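Local coordinates for quinonprotein alcohol dehydrogenase-like protein (Bacteroides thetaiotaomicron VPI-5482, PDB 4R5O) that is of unknown function, joining an immunoglobulin-like domain to a seven-bladed beta-propeller, and binds calcium ions, at residues 100-109 against 418-427; 186-194 against 225-236. All coordinates share one frame; numbering follows the deposited sequence. Where two conformers were deposited one is given.

Interaction 1. Residues 100-109 against 418-427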
loop_
_atom_site.group_PDB
_atom_site.type_symbol
_atom_site.label_atom_id
_atom_site.label_comp_id
_atom_site.label_asym_id
_atom_site.label_seq_id
_atom_site.Cartn_x
_atom_site.Cartn_y
_atom_site.Cartn_z
ATOM N N PHE A 100 1.402 10.646 -8.856
ATOM C CA PHE A 100 1.621 9.919 -7.604
ATOM C C PHE A 100 3.126 9.796 -7.270
ATOM O O PHE A 100 3.474 9.159 -6.276
ATOM C CB PHE A 100 0.969 8.537 -7.633
ATOM C CG PHE A 100 -0.532 8.520 -7.416
ATOM C CD1 PHE A 100 -1.124 9.346 -6.456
ATOM C CD2 PHE A 100 -1.326 7.555 -8.028
ATOM C CE1 PHE A 100 -2.494 9.253 -6.166
ATOM C CE2 PHE A 100 -2.691 7.452 -7.728
ATOM C CZ PHE A 100 -3.266 8.298 -6.796
ATOM N N SER A 101 3.992 10.495 -8.024
ATOM C CA SER A 101 5.425 10.591 -7.757
ATOM C C SER A 101 5.725 11.738 -6.775
ATOM O O SER A 101 6.777 11.751 -6.153
ATOM C CB SER A 101 6.189 10.805 -9.059
ATOM O OG SER A 101 5.876 9.793 -9.999
ATOM N N LYS A 102 4.787 12.685 -6.642
ATOM C CA LYS A 102 4.885 13.916 -5.847
ATOM C C LYS A 102 4.441 13.708 -4.384
ATOM O O LYS A 102 3.781 14.572 -3.803
ATOM C CB LYS A 102 4.024 15.018 -6.508
ATOM C CG LYS A 102 4.492 15.387 -7.923
ATOM C CD LYS A 102 5.946 15.877 -7.960
ATOM C CE LYS A 102 6.450 16.078 -9.366
ATOM N NZ LYS A 102 7.867 16.527 -9.380
ATOM N N GLY A 103 4.901 12.618 -3.777
ATOM C CA GLY A 103 4.596 12.267 -2.389
ATOM C C GLY A 103 4.657 10.775 -2.130
ATOM O O GLY A 103 5.522 10.084 -2.683
ATOM N N PHE A 104 3.747 10.259 -1.279
ATOM C CA PHE A 104 3.724 8.810 -0.967
ATOM C C PHE A 104 2.319 8.305 -0.662
ATOM O O PHE A 104 1.482 9.078 -0.178
ATOM C CB PHE A 104 4.634 8.483 0.243
ATOM C CG PHE A 104 4.282 9.249 1.501
ATOM C CD1 PHE A 104 3.290 8.791 2.361
ATOM C CD2 PHE A 104 4.957 10.417 1.835
ATOM C CE1 PHE A 104 2.960 9.506 3.515
ATOM C CE2 PHE A 104 4.625 11.133 2.983
ATOM C CZ PHE A 104 3.642 10.663 3.827
ATOM N N PHE A 105 2.083 6.994 -0.892
ATOM C CA PHE A 105 0.824 6.342 -0.503
ATOM C C PHE A 105 0.939 5.928 0.946
ATOM O O PHE A 105 2.048 5.781 1.450
ATOM C CB PHE A 105 0.456 5.134 -1.397
ATOM C CG PHE A 105 0.344 5.355 -2.900
ATOM C CD1 PHE A 105 -0.802 5.925 -3.456
ATOM C CD2 PHE A 105 1.354 4.932 -3.758
ATOM C CE1 PHE A 105 -0.911 6.101 -4.835
ATOM C CE2 PHE A 105 1.241 5.093 -5.140
ATOM C CZ PHE A 105 0.115 5.674 -5.667
ATOM N N TYR A 106 -0.160 5.824 1.647
ATOM C CA TYR A 106 -0.125 5.339 3.017
ATOM C C TYR A 106 -1.384 4.526 3.203
ATOM O O TYR A 106 -2.469 4.939 2.783
ATOM C CB TYR A 106 0.060 6.451 4.089
ATOM C CG TYR A 106 -1.039 7.493 4.202
ATOM C CD1 TYR A 106 -1.011 8.649 3.429
ATOM C CD2 TYR A 106 -2.046 7.373 5.160
ATOM C CE1 TYR A 106 -2.004 9.621 3.546
ATOM C CE2 TYR A 106 -3.044 8.335 5.284
ATOM C CZ TYR A 106 -3.014 9.462 4.478
ATOM O OH TYR A 106 -3.989 10.413 4.576
ATOM N N VAL A 107 -1.209 3.314 3.718
ATOM C CA VAL A 107 -2.283 2.362 3.951
ATOM C C VAL A 107 -2.828 2.646 5.352
ATOM O O VAL A 107 -2.124 2.470 6.337
ATOM C CB VAL A 107 -1.782 0.901 3.753
ATOM C CG1 VAL A 107 -2.905 -0.116 3.993
ATOM C CG2 VAL A 107 -1.180 0.726 2.365
ATOM N N ALA A 108 -4.042 3.173 5.418
ATOM C CA ALA A 108 -4.777 3.537 6.632
ATOM C C ALA A 108 -6.260 3.433 6.353
ATOM O O ALA A 108 -6.682 3.702 5.233
ATOM C CB ALA A 108 -4.398 4.944 7.098
ATOM N N ASP A 109 -7.030 2.968 7.343
ATOM C CA ASP A 109 -8.472 2.689 7.329
ATOM C C ASP A 109 -8.798 1.758 6.149
ATOM O O ASP A 109 -9.779 1.956 5.438
ATOM C CB ASP A 109 -9.353 3.971 7.301
ATOM C CG ASP A 109 -10.784 3.811 7.858
ATOM O OD1 ASP A 109 -11.027 2.862 8.660
ATOM O OD2 ASP A 109 -11.627 4.673 7.572
ATOM N N SER A 418 -7.213 5.885 13.002
ATOM C CA SER A 418 -6.769 4.813 12.127
ATOM C C SER A 418 -5.250 4.902 11.928
ATOM O O SER A 418 -4.747 5.845 11.313
ATOM C CB SER A 418 -7.518 4.856 10.795
ATOM O OG SER A 418 -7.400 6.118 10.159
ATOM N N VAL A 419 -4.528 3.902 12.481
ATOM C CA VAL A 419 -3.064 3.772 12.416
ATOM C C VAL A 419 -2.618 3.348 11.003
ATOM O O VAL A 419 -3.037 2.278 10.541
ATOM C CB VAL A 419 -2.513 2.766 13.465
ATOM C CG1 VAL A 419 -0.991 2.734 13.444
ATOM C CG2 VAL A 419 -3.015 3.094 14.870
ATOM N N PRO A 420 -1.733 4.121 10.328
ATOM C CA PRO A 420 -1.227 3.657 9.030
ATOM C C PRO A 420 -0.303 2.458 9.251
ATOM O O PRO A 420 0.467 2.438 10.221
ATOM C CB PRO A 420 -0.512 4.875 8.431
ATOM C CG PRO A 420 -0.435 5.871 9.517
ATOM C CD PRO A 420 -1.105 5.393 10.745
ATOM N N SER A 421 -0.440 1.425 8.410
ATOM C CA SER A 421 0.328 0.185 8.575
ATOM C C SER A 421 1.588 0.143 7.709
ATOM O O SER A 421 2.535 -0.592 8.037
ATOM C CB SER A 421 -0.542 -1.020 8.234
ATOM O OG SER A 421 -1.098 -0.923 6.933
ATOM N N GLN A 422 1.590 0.918 6.609
ATOM C CA GLN A 422 2.669 0.940 5.637
ATOM C C GLN A 422 2.622 2.192 4.766
ATOM O O GLN A 422 1.551 2.731 4.566
ATOM C CB GLN A 422 2.501 -0.306 4.775
ATOM C CG GLN A 422 3.577 -0.536 3.777
ATOM C CD GLN A 422 3.407 -1.880 3.229
ATOM O OE1 GLN A 422 2.412 -2.540 3.492
ATOM N NE2 GLN A 422 4.393 -2.317 2.482
ATOM N N ILE A 423 3.783 2.626 4.242
ATOM C CA ILE A 423 4.026 3.760 3.349
ATOM C C ILE A 423 4.664 3.204 2.094
ATOM O O ILE A 423 5.593 2.405 2.175
ATOM C CB ILE A 423 4.893 4.863 4.046
ATOM C CG1 ILE A 423 4.102 5.480 5.219
ATOM C CG2 ILE A 423 5.365 5.955 3.033
ATOM C CD1 ILE A 423 4.777 6.445 5.956
ATOM N N LEU A 424 4.153 3.609 0.933
ATOM C CA LEU A 424 4.588 3.124 -0.385
ATOM C C LEU A 424 4.839 4.259 -1.342
ATOM O O LEU A 424 4.188 5.291 -1.217
ATOM C CB LEU A 424 3.488 2.206 -0.972
ATOM C CG LEU A 424 3.163 0.935 -0.196
ATOM C CD1 LEU A 424 1.754 0.486 -0.453
ATOM C CD2 LEU A 424 4.202 -0.172 -0.433
ATOM N N PHE A 425 5.737 4.046 -2.334
ATOM C CA PHE A 425 6.002 5.007 -3.415
ATOM C C PHE A 425 5.436 4.427 -4.725
ATOM O O PHE A 425 5.226 3.214 -4.789
ATOM C CB PHE A 425 7.496 5.350 -3.524
ATOM C CG PHE A 425 8.054 5.900 -2.226
ATOM C CD1 PHE A 425 7.796 7.211 -1.833
ATOM C CD2 PHE A 425 8.838 5.102 -1.392
ATOM C CE1 PHE A 425 8.297 7.703 -0.625
ATOM C CE2 PHE A 425 9.340 5.603 -0.189
ATOM C CZ PHE A 425 9.057 6.897 0.187
ATOM N N ASN A 426 5.147 5.279 -5.752
ATOM C CA ASN A 426 4.567 4.774 -6.997
ATOM C C ASN A 426 5.644 4.362 -7.994
ATOM O O ASN A 426 5.317 3.823 -9.053
ATOM C CB ASN A 426 3.654 5.818 -7.628
ATOM C CG ASN A 426 4.269 6.862 -8.522
ATOM O OD1 ASN A 426 5.375 7.351 -8.313
ATOM N ND2 ASN A 426 3.503 7.272 -9.520
ATOM N N ASN A 427 6.923 4.643 -7.661
ATOM C CA ASN A 427 8.119 4.384 -8.475
ATOM C C ASN A 427 9.135 3.522 -7.696
ATOM O O ASN A 427 9.107 3.515 -6.440
ATOM C CB ASN A 427 8.777 5.731 -8.918
ATOM C CG ASN A 427 9.196 6.664 -7.775
ATOM O OD1 ASN A 427 10.380 6.769 -7.422
ATOM N ND2 ASN A 427 8.242 7.370 -7.159
ATOM O OXT ASN A 427 9.985 2.876 -8.348
HETATM O O HOH W 1 5.197 8.155 -4.764
#

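Interaction 2. Residues 186-194 against 225-236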
loop_
_atom_site.group_PDB
_atom_site.type_symbol
_atom_site.label_atom_id
_atom_site.label_comp_id
_atom_site.label_asym_id
_atom_site.label_seq_id
_atom_site.Cartn_x
_atom_site.Cartn_y
_atom_site.Cartn_z
ATOM N N ASN A 186 -6.567 -16.404 7.407
ATOM C CA ASN A 186 -5.530 -16.212 8.436
ATOM C C ASN A 186 -4.109 -16.376 7.875
ATOM O O ASN A 186 -3.241 -16.995 8.502
ATOM C CB ASN A 186 -5.753 -17.204 9.587
ATOM C CG ASN A 186 -7.107 -17.068 10.229
ATOM O OD1 ASN A 186 -7.813 -18.050 10.450
ATOM N ND2 ASN A 186 -7.535 -15.840 10.465
ATOM N N LEU A 187 -3.861 -15.749 6.722
ATOM C CA LEU A 187 -2.559 -15.757 6.056
ATOM C C LEU A 187 -2.053 -14.338 6.007
ATOM O O LEU A 187 -2.692 -13.490 5.376
ATOM C CB LEU A 187 -2.678 -16.383 4.651
ATOM C CG LEU A 187 -3.259 -17.798 4.569
ATOM C CD1 LEU A 187 -3.375 -18.221 3.160
ATOM C CD2 LEU A 187 -2.445 -18.806 5.378
ATOM N N SER A 188 -0.956 -14.052 6.721
ATOM C CA SER A 188 -0.427 -12.692 6.805
ATOM C C SER A 188 1.069 -12.585 6.388
ATOM O O SER A 188 1.655 -11.503 6.526
ATOM C CB SER A 188 -0.581 -12.169 8.230
ATOM O OG SER A 188 0.139 -12.962 9.155
ATOM N N GLY A 189 1.660 -13.670 5.886
ATOM C CA GLY A 189 3.056 -13.661 5.469
ATOM C C GLY A 189 3.181 -13.622 3.969
ATOM O O GLY A 189 2.692 -14.521 3.293
ATOM N N LEU A 190 3.799 -12.567 3.426
ATOM C CA LEU A 190 3.963 -12.419 1.977
ATOM C C LEU A 190 5.459 -12.227 1.600
ATOM O O LEU A 190 6.186 -11.447 2.231
ATOM C CB LEU A 190 3.121 -11.231 1.437
ATOM C CG LEU A 190 3.120 -10.992 -0.103
ATOM C CD1 LEU A 190 2.553 -12.201 -0.856
ATOM C CD2 LEU A 190 2.400 -9.720 -0.475
ATOM N N THR A 191 5.886 -12.938 0.543
ATOM C CA THR A 191 7.218 -12.900 -0.052
ATOM C C THR A 191 7.076 -12.860 -1.558
ATOM O O THR A 191 6.273 -13.606 -2.094
ATOM C CB THR A 191 8.078 -14.126 0.404
ATOM O OG1 THR A 191 7.992 -14.340 1.813
ATOM C CG2 THR A 191 9.536 -14.003 0.006
ATOM N N ILE A 192 7.810 -11.994 -2.240
ATOM C CA ILE A 192 7.822 -11.979 -3.698
ATOM C C ILE A 192 9.215 -12.528 -4.086
ATOM O O ILE A 192 10.242 -11.920 -3.720
ATOM C CB ILE A 192 7.453 -10.594 -4.341
ATOM C CG1 ILE A 192 5.900 -10.452 -4.539
ATOM C CG2 ILE A 192 8.047 -10.513 -5.758
ATOM C CD1 ILE A 192 4.981 -10.635 -3.438
ATOM N N LEU A 193 9.225 -13.730 -4.734
ATOM C CA LEU A 193 10.453 -14.439 -5.101
ATOM C C LEU A 193 11.107 -13.818 -6.319
ATOM O O LEU A 193 12.338 -13.669 -6.345
ATOM C CB LEU A 193 10.189 -15.938 -5.377
ATOM C CG LEU A 193 9.482 -16.770 -4.285
ATOM C CD1 LEU A 193 9.279 -18.209 -4.731
ATOM C CD2 LEU A 193 10.240 -16.772 -3.023
ATOM N N ASN A 194 10.289 -13.488 -7.339
ATOM C CA ASN A 194 10.717 -12.946 -8.633
ATOM C C ASN A 194 9.510 -12.376 -9.371
ATOM O O ASN A 194 8.531 -12.037 -8.714
ATOM C CB ASN A 194 11.428 -14.035 -9.463
ATOM C CG ASN A 194 10.656 -15.316 -9.677
ATOM O OD1 ASN A 194 9.437 -15.325 -9.895
ATOM N ND2 ASN A 194 11.383 -16.418 -9.740
ATOM N N CYS A 225 4.413 -18.910 9.744
ATOM C CA CYS A 225 4.255 -17.651 9.061
ATOM C C CYS A 225 5.597 -16.932 8.915
ATOM O O CYS A 225 6.347 -16.830 9.885
ATOM C CB CYS A 225 3.255 -16.780 9.827
ATOM S SG CYS A 225 2.829 -15.240 8.980
ATOM N N PHE A 226 5.869 -16.370 7.719
ATOM C CA PHE A 226 7.047 -15.523 7.567
ATOM C C PHE A 226 6.563 -14.110 7.816
ATOM O O PHE A 226 6.069 -13.463 6.887
ATOM C CB PHE A 226 7.791 -15.673 6.209
ATOM C CG PHE A 226 8.220 -17.019 5.665
ATOM C CD1 PHE A 226 8.193 -18.159 6.468
ATOM C CD2 PHE A 226 8.689 -17.141 4.358
ATOM C CE1 PHE A 226 8.557 -19.413 5.953
ATOM C CE2 PHE A 226 9.112 -18.384 3.859
ATOM C CZ PHE A 226 9.010 -19.517 4.650
ATOM N N TYR A 227 6.632 -13.642 9.072
ATOM C CA TYR A 227 6.185 -12.283 9.439
ATOM C C TYR A 227 6.982 -11.290 8.653
ATOM O O TYR A 227 6.437 -10.288 8.225
ATOM C CB TYR A 227 6.297 -12.033 10.953
ATOM C CG TYR A 227 5.404 -12.972 11.737
ATOM C CD1 TYR A 227 4.018 -12.829 11.712
ATOM C CD2 TYR A 227 5.938 -14.039 12.453
ATOM C CE1 TYR A 227 3.188 -13.714 12.395
ATOM C CE2 TYR A 227 5.116 -14.923 13.144
ATOM C CZ TYR A 227 3.742 -14.748 13.122
ATOM O OH TYR A 227 2.915 -15.614 13.784
ATOM N N ASN A 228 8.252 -11.625 8.379
ATOM C CA ASN A 228 9.194 -10.869 7.561
ATOM C C ASN A 228 10.082 -11.817 6.844
ATOM O O ASN A 228 10.437 -12.859 7.398
ATOM C CB ASN A 228 10.023 -9.884 8.393
ATOM C CG ASN A 228 9.206 -8.897 9.147
ATOM O OD1 ASN A 228 8.738 -7.900 8.605
ATOM N ND2 ASN A 228 8.924 -9.241 10.383
ATOM N N SER A 229 10.435 -11.471 5.615
ATOM C CA SER A 229 11.295 -12.274 4.746
ATOM C C SER A 229 12.010 -11.370 3.741
ATOM O O SER A 229 11.706 -10.177 3.665
ATOM C CB SER A 229 10.491 -13.361 4.034
ATOM O OG SER A 229 9.399 -12.822 3.313
ATOM N N ILE A 230 13.000 -11.928 3.019
ATOM C CA ILE A 230 13.796 -11.239 2.006
ATOM C C ILE A 230 14.429 -12.283 1.111
ATOM O O ILE A 230 14.638 -13.420 1.549
ATOM C CB ILE A 230 14.864 -10.294 2.644
ATOM C CG1 ILE A 230 15.337 -9.197 1.648
ATOM C CG2 ILE A 230 16.030 -11.073 3.295
ATOM C CD1 ILE A 230 16.189 -8.087 2.177
ATOM N N ILE A 231 14.718 -11.909 -0.151
ATOM C CA ILE A 231 15.449 -12.764 -1.072
ATOM C C ILE A 231 16.902 -12.330 -0.982
ATOM O O ILE A 231 17.192 -11.133 -1.084
ATOM C CB ILE A 231 14.906 -12.774 -2.530
ATOM C CG1 ILE A 231 13.388 -13.000 -2.607
ATOM C CG2 ILE A 231 15.681 -13.751 -3.417
ATOM C CD1 ILE A 231 12.823 -14.218 -1.976
ATOM N N TYR A 232 17.804 -13.290 -0.767
ATOM C CA TYR A 232 19.222 -13.003 -0.649
ATOM C C TYR A 232 20.013 -14.197 -1.085
ATOM O O TYR A 232 19.855 -15.280 -0.506
ATOM C CB TYR A 232 19.554 -12.620 0.803
ATOM C CG TYR A 232 20.971 -12.161 1.061
ATOM C CD1 TYR A 232 21.543 -11.143 0.300
ATOM C CD2 TYR A 232 21.672 -12.607 2.180
ATOM C CE1 TYR A 232 22.818 -10.662 0.569
ATOM C CE2 TYR A 232 22.937 -12.106 2.487
ATOM C CZ TYR A 232 23.500 -11.115 1.685
ATOM O OH TYR A 232 24.722 -10.544 1.986
ATOM N N ASN A 233 20.865 -14.001 -2.123
ATOM C CA ASN A 233 21.752 -15.018 -2.693
ATOM C C ASN A 233 21.042 -16.359 -2.905
ATOM O O ASN A 233 21.496 -17.394 -2.382
ATOM C CB ASN A 233 22.984 -15.239 -1.814
ATOM C CG ASN A 233 24.134 -14.364 -2.199
ATOM O OD1 ASN A 233 24.159 -13.152 -1.920
ATOM N ND2 ASN A 233 25.088 -14.969 -2.899
ATOM N N GLY A 234 19.947 -16.315 -3.667
ATOM C CA GLY A 234 19.173 -17.491 -4.029
ATOM C C GLY A 234 18.385 -18.131 -2.911
ATOM O O GLY A 234 17.807 -19.207 -3.115
ATOM N N LYS A 235 18.312 -17.453 -1.741
ATOM C CA LYS A 235 17.595 -17.955 -0.569
ATOM C C LYS A 235 16.506 -17.009 -0.099
ATOM O O LYS A 235 16.585 -15.805 -0.320
ATOM C CB LYS A 235 18.557 -18.205 0.625
ATOM C CG LYS A 235 19.772 -19.114 0.365
ATOM C CD LYS A 235 19.413 -20.533 -0.012
ATOM C CE LYS A 235 20.662 -21.326 -0.330
ATOM N NZ LYS A 235 20.360 -22.758 -0.619
ATOM N N VAL A 236 15.516 -17.563 0.606
ATOM C CA VAL A 236 14.479 -16.814 1.300
ATOM C C VAL A 236 14.817 -16.813 2.789
ATOM O O VAL A 236 14.747 -17.864 3.423
ATOM C CB VAL A 236 13.047 -17.352 1.049
ATOM C CG1 VAL A 236 12.011 -16.526 1.819
ATOM C CG2 VAL A 236 12.716 -17.399 -0.438
HETATM O O HOH W 2 4.367 -9.954 5.621
HETATM O O HOH W 3 9.003 -10.043 2.079
#

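Interaction 1. Residues 100-109 against 418-427
Phe105 and Leu424 form a hydrogen-bonded antiparallel pair: Phe105 N reaches Leu424 O at 2.7 Å, and Leu424 N returns to Phe105 O at 3.1 Å, this second donor standing well above the carbonyl plane. Further along, Val107 N binds Gln422 O at 2.9 Å and Val107 O accepts Ser421 N. Side chains fill both faces. On one, Val107 CG2 lies 4.1 Å from Leu424 CD1, and Phe112 of the next strand touches both residues. The Phe105 ring sends CE2 to within 3.5 Å of Asn426 CB, while its CE1 sits over the centre of the Phe100 ring. On the other face Phe104, whose CG lies between its backbone N and carbonyl carbon (chi1 57°), brings CD1 to 3.6 Å from Ile423 CG2; Ile423 and Tyr106 also reach Ile400 of the neighbouring blade. Large apolar residues suit these places because both faces of the sheet are covered.

The Asn426 end is tight but polar. This buried side chain lies against the backbone of Phe100 and Ser101, its OD1 takes an in-plane bond from the Asn427 amide, and a water fills the step between the backbones, linking Phe100 O and Gly103 O to Asn426 N. The opposite end is looser: Asp109, exposed, and Ser418 touch lightly, CB to CB at 4.0 Å, and Ser418 OG turns back to Cys415 O. By topology this is a propeller's Velcro closure, the C-terminal strand pairing with 103-108 from the propeller's N-terminal side. Main-chain bonds set the register, apolar side chains seal the faces, and a buried asparagine closes one end.

Interaction 2. Residues 186-194 against 225-236
Ser229 OG is held by two partners: Thr191 OG1 at 2.6 Å, where either hydroxyl may be the donor, and a water at 3.1 Å. The same water donates to Leu190 O and Ser229 O, bridging two strands that run nearly parallel, 9° apart, with axes 7.0 Å from each other. Threonine suits this position because it has two unlike branches. With OG1 beside the backbone N (chi1 -46°), the hydroxyl faces Ser229 and the edge of the Phe226 ring, and the methyl CG2 meets Ile231 CD1 at 3.8 Å. Leu193 extends the apolar side: its CD2 lies 3.6 Å from Val236 CG2 and also touches Ile231 CD1, with helix 253-258 packed against Leu193 and Val236. Replacing Thr191 by an alanine would probably leave Ser229 OG without its direct mate across the blades and open a gap beside Ile231.

At the other end Gly189 CA comes 3.3 Å from Phe226 O; a side chain here would point toward Phe226, where there is probably little room, which suits glycine. Adjacent blades thus meet through one hydroxyl pair, bridging water and a small greasy cluster, a join that rests on side chains and solvent instead of a shared backbone ladder.

In the fold
From the N terminus the chain first builds the immunoglobulin-like domain, whose strand 86-97 leads into the propeller at 100-109. Interaction 1 closes only when the last residues, 418-427, return after 308 intervening residues, and so shuts the whole ring. Interaction 2 falls within that span: it closes a much shorter loop of 30 residues, which holds strands 197-201, 204-209 and 215-220 of one blade before 228-232 opens the next. The shorter loop is therefore contained in the longer one, without crossing it. Interaction 1 pairs strands inside one sheet, whereas interaction 2 joins the first strands of two consecutive sheets. Their centres are 21 Å apart, and they do not touch.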